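Local coordinates for protein CD1-2 antigen (Gallus gallus, PDB 3DBX) that probably presents lipid antigens at the cell surface in the manner of other CD1 molecules, relatives of MHC class I, at residues 38-43 and 171-176; 105-108 and 112-115; 195-200 and 205-210. All coordinates share one frame; numbering follows the deposited sequence.

Overall arrangement
Contacts 1 and 2 both belong to the MHC-like head, where the helix 156-180 crosses one eight-stranded sheet; their centres are about 14 Å apart. They meet directly: L175 CD1 of contact 1 lies 3.4 Å from L107 CD1 of contact 2, and I174 CD1 packs 3.9 Å from L107 CG. A bound palmitic acid lies about 10 Å from the side chain of M41 in contact 1, and about 10 Å from that of C105 in contact 2. Contact 3 belongs to the immunoglobulin C1-set domain, its centre about 41 Å from that of contact 1 and about 42 Å from that of contact 2, and it touches neither.

Contact 1 of 3, residues 38-43 and 171-176; sequences VPIMVL and PNYILM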
# COMPACT_ATOMS: atom_id res chain seq x y z
N VAL A 38 -5.79 -5.68 -5.89
CA VAL A 38 -5.18 -6.41 -7.00
C VAL A 38 -4.72 -5.36 -8.00
O VAL A 38 -5.56 -4.60 -8.49
CB VAL A 38 -6.24 -7.28 -7.71
CG1 VAL A 38 -5.62 -8.00 -8.93
CG2 VAL A 38 -6.86 -8.28 -6.71
N PRO A 39 -3.40 -5.30 -8.26
CA PRO A 39 -2.82 -4.46 -9.31
C PRO A 39 -3.32 -4.94 -10.68
O PRO A 39 -3.19 -6.11 -11.00
CB PRO A 39 -1.34 -4.74 -9.18
CG PRO A 39 -1.17 -5.18 -7.72
CD PRO A 39 -2.36 -6.05 -7.54
N ILE A 40 -3.94 -4.04 -11.44
CA ILE A 40 -4.55 -4.36 -12.75
C ILE A 40 -3.59 -3.94 -13.86
O ILE A 40 -3.42 -4.66 -14.85
CB ILE A 40 -5.96 -3.64 -12.90
CG1 ILE A 40 -6.98 -4.26 -11.97
CG2 ILE A 40 -6.50 -3.75 -14.29
CD1 ILE A 40 -6.86 -5.75 -11.87
N MET A 41 -2.99 -2.77 -13.67
CA MET A 41 -2.12 -2.14 -14.66
C MET A 41 -1.02 -1.42 -13.91
O MET A 41 -1.26 -0.88 -12.83
CB MET A 41 -2.90 -1.11 -15.50
CG MET A 41 -3.75 -1.72 -16.57
SD MET A 41 -4.60 -0.55 -17.65
CE MET A 41 -5.65 0.31 -16.48
N VAL A 42 0.18 -1.44 -14.46
CA VAL A 42 1.26 -0.67 -13.87
C VAL A 42 1.95 0.11 -14.99
O VAL A 42 2.18 -0.42 -16.07
CB VAL A 42 2.22 -1.60 -13.06
CG1 VAL A 42 3.63 -1.06 -12.94
CG2 VAL A 42 1.65 -1.84 -11.66
N LEU A 43 2.24 1.37 -14.74
CA LEU A 43 2.88 2.17 -15.76
C LEU A 43 4.35 1.74 -15.83
O LEU A 43 5.01 1.63 -14.79
CB LEU A 43 2.72 3.66 -15.41
CG LEU A 43 3.28 4.68 -16.41
CD1 LEU A 43 2.35 4.77 -17.58
CD2 LEU A 43 3.48 6.07 -15.79
N PRO A 171 -17.15 3.03 -14.22
CA PRO A 171 -18.19 2.06 -13.84
C PRO A 171 -18.36 0.84 -14.75
O PRO A 171 -18.46 -0.29 -14.24
CB PRO A 171 -19.46 2.91 -13.81
CG PRO A 171 -18.99 4.25 -13.48
CD PRO A 171 -17.70 4.40 -14.22
N ASN A 172 -18.46 1.04 -16.07
CA ASN A 172 -18.46 -0.07 -17.04
C ASN A 172 -17.22 -0.98 -16.94
O ASN A 172 -17.33 -2.20 -17.03
CB ASN A 172 -18.62 0.44 -18.48
CG ASN A 172 -20.07 0.76 -18.83
OD1 ASN A 172 -20.76 1.48 -18.09
ND2 ASN A 172 -20.54 0.23 -19.96
N TYR A 173 -16.05 -0.37 -16.74
CA TYR A 173 -14.77 -1.07 -16.61
C TYR A 173 -14.72 -1.99 -15.37
O TYR A 173 -14.35 -3.16 -15.47
CB TYR A 173 -13.64 -0.04 -16.58
CG TYR A 173 -12.23 -0.57 -16.70
CD1 TYR A 173 -11.88 -1.58 -17.60
CD2 TYR A 173 -11.22 -0.01 -15.93
CE1 TYR A 173 -10.54 -2.04 -17.69
CE2 TYR A 173 -9.91 -0.45 -16.02
CZ TYR A 173 -9.58 -1.46 -16.90
OH TYR A 173 -8.25 -1.86 -16.95
N ILE A 174 -15.11 -1.45 -14.21
CA ILE A 174 -15.19 -2.21 -12.96
C ILE A 174 -16.06 -3.46 -13.14
O ILE A 174 -15.67 -4.57 -12.74
CB ILE A 174 -15.78 -1.33 -11.82
CG1 ILE A 174 -14.81 -0.21 -11.43
CG2 ILE A 174 -16.10 -2.17 -10.60
CD1 ILE A 174 -15.42 0.89 -10.54
N LEU A 175 -17.22 -3.26 -13.75
CA LEU A 175 -18.21 -4.29 -13.99
C LEU A 175 -17.67 -5.43 -14.83
O LEU A 175 -17.84 -6.61 -14.48
CB LEU A 175 -19.44 -3.67 -14.66
CG LEU A 175 -20.68 -3.47 -13.80
CD1 LEU A 175 -20.35 -2.66 -12.55
CD2 LEU A 175 -21.78 -2.80 -14.61
N MET A 176 -17.01 -5.09 -15.92
CA MET A 176 -16.38 -6.08 -16.79
C MET A 176 -15.21 -6.79 -16.08
O MET A 176 -15.04 -8.01 -16.23
CB MET A 176 -15.98 -5.44 -18.13
CG MET A 176 -17.20 -4.90 -18.92
SD MET A 176 -16.95 -4.25 -20.61
CE MET A 176 -17.24 -5.71 -21.62
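Y173 of the helix 156-180 reaches down to the strand 38-43 and meets it with its hydroxyl, which arrives between I40 and M41. The backbones stay well apart, the nearest CA atoms being those of I40 and I174 at 10.9 Å, so side chains do all the touching, and only about 90 Å² is buried between the two segments.

The van der Waals contacts all centre on the phenol. With CG anti to the backbone N (chi1 -169°), the Y173 ring extends from the helix toward the strand. M41 comes from the opposite direction and turns at its last torsion (chi3 -62°), which brings the methyl M41 CE to 3.4 Å from Y173 OH; its sulfur SD stands a little farther off, 3.9 Å from the same oxygen. M41 CE also lies 4.3 Å from Y173 CZ, approaching the ring obliquely. On the strand beside it, I40 offers its branch methyl, with I40 CG2 3.7 Å from Y173 OH, and the two side chains slide past each other in opposite directions. Both strand residues can turn toward the helix because I40 and M41 face A33 together as a classic beta bulge.

No hydrogen bond crosses the contact. The Y173 ring meets F13 edge-to-face and touches T61 and V66. M41 leans on L70, while I40 packs against W56 and V57. Together these join the strand 12-21, the strand 38-43 next to the sheet's edge, and the helices 66-71 and 156-180.

Y173 OH is buried with no polar partner anywhere in the model. A phenol oxygen facing the M41 thioether and methyl and an I40 methyl probably gains little here and may pay for losing water, so the contact appears to rest on shape and apolar packing.

Contact 2 of 3, residues 105-108 and 112-115; sequences CKLY and TRWS. With NAG (2-acetamido-2-deoxy-beta-D-glucopyranose), chain E.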
# COMPACT_ATOMS: atom_id res chain seq x y z
N CYS A 105 -12.92 5.30 -7.87
CA CYS A 105 -14.32 5.08 -8.23
C CYS A 105 -14.79 3.83 -7.49
O CYS A 105 -14.26 2.72 -7.72
CB CYS A 105 -14.46 4.88 -9.75
SG CYS A 105 -16.16 4.72 -10.38
N LYS A 106 -15.75 4.00 -6.59
CA LYS A 106 -16.37 2.88 -5.87
C LYS A 106 -17.81 2.73 -6.34
O LYS A 106 -18.51 3.73 -6.50
CB LYS A 106 -16.37 3.16 -4.36
CG LYS A 106 -16.56 1.93 -3.47
CD LYS A 106 -16.15 2.25 -2.02
CE LYS A 106 -15.27 1.14 -1.42
NZ LYS A 106 -14.43 1.60 -0.25
N LEU A 107 -18.24 1.48 -6.57
CA LEU A 107 -19.67 1.18 -6.85
C LEU A 107 -20.34 0.42 -5.70
O LEU A 107 -20.04 -0.76 -5.46
CB LEU A 107 -19.84 0.37 -8.14
CG LEU A 107 -19.16 0.73 -9.47
CD1 LEU A 107 -19.94 0.07 -10.60
CD2 LEU A 107 -19.09 2.23 -9.72
N TYR A 108 -21.24 1.10 -5.00
CA TYR A 108 -22.07 0.46 -3.98
C TYR A 108 -23.21 -0.28 -4.67
O TYR A 108 -23.72 0.18 -5.69
CB TYR A 108 -22.64 1.50 -2.99
CG TYR A 108 -21.58 2.38 -2.36
CD1 TYR A 108 -20.84 1.95 -1.26
CD2 TYR A 108 -21.29 3.64 -2.89
CE1 TYR A 108 -19.86 2.75 -0.69
CE2 TYR A 108 -20.32 4.45 -2.33
CZ TYR A 108 -19.60 4.00 -1.23
OH TYR A 108 -18.64 4.80 -0.67
N THR A 112 -25.58 4.23 -5.86
CA THR A 112 -24.67 5.36 -5.66
C THR A 112 -23.18 5.05 -5.96
O THR A 112 -22.74 3.90 -5.84
CB THR A 112 -24.81 5.94 -4.23
OG1 THR A 112 -24.68 4.88 -3.27
CG2 THR A 112 -26.17 6.60 -4.05
N ARG A 113 -22.44 6.09 -6.35
CA ARG A 113 -21.00 5.99 -6.61
C ARG A 113 -20.23 6.98 -5.75
O ARG A 113 -20.71 8.09 -5.51
CB ARG A 113 -20.66 6.32 -8.07
CG ARG A 113 -21.21 5.39 -9.15
CD ARG A 113 -21.10 6.08 -10.52
NE ARG A 113 -22.25 6.94 -10.80
CZ ARG A 113 -23.32 6.54 -11.48
NH1 ARG A 113 -23.39 5.30 -11.95
NH2 ARG A 113 -24.33 7.38 -11.69
N TRP A 114 -19.03 6.60 -5.31
CA TRP A 114 -18.10 7.56 -4.75
C TRP A 114 -16.93 7.72 -5.72
O TRP A 114 -16.27 6.74 -6.06
CB TRP A 114 -17.61 7.13 -3.36
CG TRP A 114 -16.69 8.13 -2.67
CD1 TRP A 114 -16.83 9.50 -2.62
CD2 TRP A 114 -15.50 7.83 -1.91
NE1 TRP A 114 -15.80 10.06 -1.90
CE2 TRP A 114 -14.98 9.07 -1.45
CE3 TRP A 114 -14.82 6.64 -1.59
CZ2 TRP A 114 -13.81 9.15 -0.68
CZ3 TRP A 114 -13.66 6.73 -0.81
CH2 TRP A 114 -13.17 7.97 -0.37
N SER A 115 -16.69 8.95 -6.16
CA SER A 115 -15.60 9.26 -7.10
C SER A 115 -14.80 10.45 -6.59
O SER A 115 -15.37 11.37 -6.01
CB SER A 115 -16.15 9.56 -8.49
OG SER A 115 -16.63 8.38 -9.14
C1 NAG E . -26.77 3.93 -0.71
C2 NAG E . -27.48 4.54 0.50
C3 NAG E . -26.74 5.81 0.93
C4 NAG E . -25.27 5.49 1.22
C5 NAG E . -24.63 4.68 0.08
C6 NAG E . -23.26 4.18 0.49
C7 NAG E . -29.87 4.04 0.72
C8 NAG E . -30.94 4.73 1.52
N2 NAG E . -28.89 4.81 0.23
O3 NAG E . -27.35 6.35 2.07
O4 NAG E . -24.53 6.68 1.44
O5 NAG E . -25.45 3.58 -0.30
O6 NAG E . -23.36 2.95 1.18
O7 NAG E . -29.92 2.82 0.55
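Y108 crosses over the chain at T112 and W114, joining the end of the strand 97-107 to the start of the strand 113-121. Its CB sits 3.7 Å from T112 O, the same carbonyl that accepts a long hydrogen bond from Y108 N (3.3 Å). The side chain sets out with CG anti to its carbonyl carbon (chi1 -53°), which lays the ring alongside the opposite strand. Y108 CD2 comes 3.3 Å from T112 O, at the ring edge, with T112 OG1 a little farther. CE2 moves on to W114 CB, and the tip finishes there too: Y108 OH lies 3.7 Å from W114 CB.

The two faces of the ring meet different things. Over the centre of one rests C6 of the N-acetylglucosamine, 3.6 Å above the plane, while NAG O6 stands 3.6 Å from Y108 CD1. The opposite face has K106 CG, offset toward the rim. T112 OG1 lies close to the sugar's O5 and is hydrogen-bonded to N110 OD1, the side chain of the glycosylated asparagine.

Behind the tyrosine the strands pair in antiparallel fashion. K106 N gives W114 O a straight 2.8 Å bond (168° at the hydrogen), and W114 N returns a longer one to K106 O. K106 and W114 share the tyrosine's side, where the lysine makes a cation-pi contact with F12. C105, L107, R113 and S115 occupy the other face; there L107 and R113 run side by side, and C105 and L107 pack under I174 of the helix 156-180.

This is a beta hairpin of the MHC-like platform, glycosylated at its turn; Y108, N110 and T112 have the spacing of an enhanced aromatic sequon, consistent with the aromatic ring lying against the first sugar.

Contact 3 of 3, residues 195-200 and 205-210; sequences VFARTA and LLLVCR
V208 and F196, the two residues with most surface buried here, face each other as a hydrogen-bonded antiparallel pair. The phenylalanine ring lies across the valine, with V208 CB 3.6 Å above the ring plane and displaced toward its rim, a CH-pi contact. V208 CG1 presses closest, 3.5 Å from F196 CZ. F196 can reach it because its CG sits between backbone nitrogen and carbonyl carbon (chi1 49°), swinging the ring over the neighbouring strand. Below, F196 N bonds to V208 O, and V208 N answers with a 2.9 Å bond to F196 O.

The hairpin is the A-B pair of the immunoglobulin C1-set sandwich. V195, A197, L207 and C209 turn to the core, where C209 is joined by the disulfide to C267, the link between the two sheets, and L207 touches W223. A197 CB nestles against L207 CD2 at 3.7 Å.

L206, third in buried area, shares the face of F196 and V208. L206 N gives R198 O a nearly straight 2.8 Å bond (174° at the hydrogen). R198 N bonds back to L206 O. L206 CB packs on A200 CB at 4.1 Å and the side chain touches T254 of the next strand. Above this face, the R198 guanidinium lays its flat side over F196 CD2, 3.5 Å from the guanidinium plane, while NH1 reaches back to A197 O. Outside the hairpin, R198 NE forms a salt bridge with an acidic side chain of the other protein chain; an acidic side chain of that chain also packs on F196, and a polar one of it hydrogen-bonds R210 NH2.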
# COMPACT_ATOMS: atom_id res chain seq x y z
N VAL A 195 1.19 -18.28 19.01
CA VAL A 195 1.26 -17.48 20.24
C VAL A 195 2.54 -17.84 21.00
O VAL A 195 2.86 -19.03 21.19
CB VAL A 195 0.02 -17.71 21.14
CG1 VAL A 195 0.18 -17.01 22.47
CG2 VAL A 195 -1.24 -17.17 20.47
N PHE A 196 3.32 -16.83 21.41
CA PHE A 196 4.48 -17.07 22.27
C PHE A 196 4.67 -15.89 23.24
O PHE A 196 4.01 -14.87 23.09
CB PHE A 196 5.75 -17.31 21.44
CG PHE A 196 5.97 -16.28 20.36
CD1 PHE A 196 5.33 -16.41 19.11
CD2 PHE A 196 6.76 -15.18 20.59
CE1 PHE A 196 5.51 -15.45 18.12
CE2 PHE A 196 6.96 -14.20 19.60
CZ PHE A 196 6.35 -14.35 18.36
N ALA A 197 5.54 -16.06 24.23
CA ALA A 197 5.78 -15.03 25.25
C ALA A 197 7.21 -14.55 25.24
O ALA A 197 8.14 -15.35 25.03
CB ALA A 197 5.41 -15.54 26.63
N ARG A 198 7.39 -13.25 25.44
CA ARG A 198 8.74 -12.67 25.45
C ARG A 198 8.90 -11.70 26.62
O ARG A 198 7.90 -11.32 27.24
CB ARG A 198 9.02 -11.99 24.10
CG ARG A 198 8.85 -12.91 22.85
CD ARG A 198 10.03 -13.89 22.84
NE ARG A 198 10.15 -14.76 21.68
CZ ARG A 198 10.06 -16.09 21.71
NH1 ARG A 198 9.76 -16.72 22.84
NH2 ARG A 198 10.23 -16.77 20.59
N THR A 199 10.14 -11.33 26.96
CA THR A 199 10.37 -10.39 28.04
C THR A 199 9.79 -9.02 27.69
O THR A 199 9.70 -8.65 26.52
CB THR A 199 11.88 -10.22 28.39
OG1 THR A 199 12.60 -9.74 27.25
CG2 THR A 199 12.47 -11.52 28.82
N ALA A 200 9.37 -8.29 28.72
CA ALA A 200 9.00 -6.88 28.61
C ALA A 200 9.40 -6.12 29.88
O ALA A 200 9.72 -6.74 30.91
CB ALA A 200 7.52 -6.76 28.38
N LEU A 205 5.33 -9.60 30.99
CA LEU A 205 5.56 -10.51 29.89
C LEU A 205 4.87 -9.91 28.70
O LEU A 205 3.83 -9.30 28.85
CB LEU A 205 4.88 -11.85 30.18
CG LEU A 205 5.53 -12.98 30.95
CD1 LEU A 205 4.46 -13.88 31.41
CD2 LEU A 205 6.39 -13.72 29.98
N LEU A 206 5.45 -10.09 27.52
CA LEU A 206 4.77 -9.69 26.30
C LEU A 206 4.22 -10.95 25.64
O LEU A 206 4.98 -11.83 25.25
CB LEU A 206 5.71 -8.94 25.37
CG LEU A 206 5.09 -8.37 24.08
CD1 LEU A 206 4.20 -7.20 24.47
CD2 LEU A 206 6.19 -7.88 23.13
N LEU A 207 2.89 -11.06 25.53
CA LEU A 207 2.33 -12.16 24.76
C LEU A 207 2.18 -11.67 23.34
O LEU A 207 1.71 -10.56 23.15
CB LEU A 207 0.98 -12.62 25.31
CG LEU A 207 0.98 -12.95 26.81
CD1 LEU A 207 -0.38 -13.46 27.21
CD2 LEU A 207 2.07 -13.96 27.17
N VAL A 208 2.57 -12.51 22.37
CA VAL A 208 2.55 -12.15 20.94
C VAL A 208 1.69 -13.14 20.21
O VAL A 208 1.86 -14.34 20.39
CB VAL A 208 3.97 -12.19 20.30
CG1 VAL A 208 3.94 -11.82 18.83
CG2 VAL A 208 4.96 -11.26 21.05
N CYS A 209 0.75 -12.65 19.40
CA CYS A 209 0.01 -13.52 18.50
C CYS A 209 0.43 -13.09 17.08
O CYS A 209 0.18 -11.95 16.69
CB CYS A 209 -1.46 -13.22 18.68
SG CYS A 209 -2.54 -14.22 17.65
N ARG A 210 1.09 -13.97 16.33
CA ARG A 210 1.53 -13.63 14.99
C ARG A 210 0.59 -14.35 14.02
O ARG A 210 0.48 -15.57 14.08
CB ARG A 210 2.98 -14.05 14.78
CG ARG A 210 3.51 -13.79 13.36
CD ARG A 210 4.89 -14.43 13.21
NE ARG A 210 5.30 -14.47 11.80
CZ ARG A 210 6.42 -15.01 11.36
NH1 ARG A 210 7.30 -15.53 12.21
NH2 ARG A 210 6.68 -14.98 10.07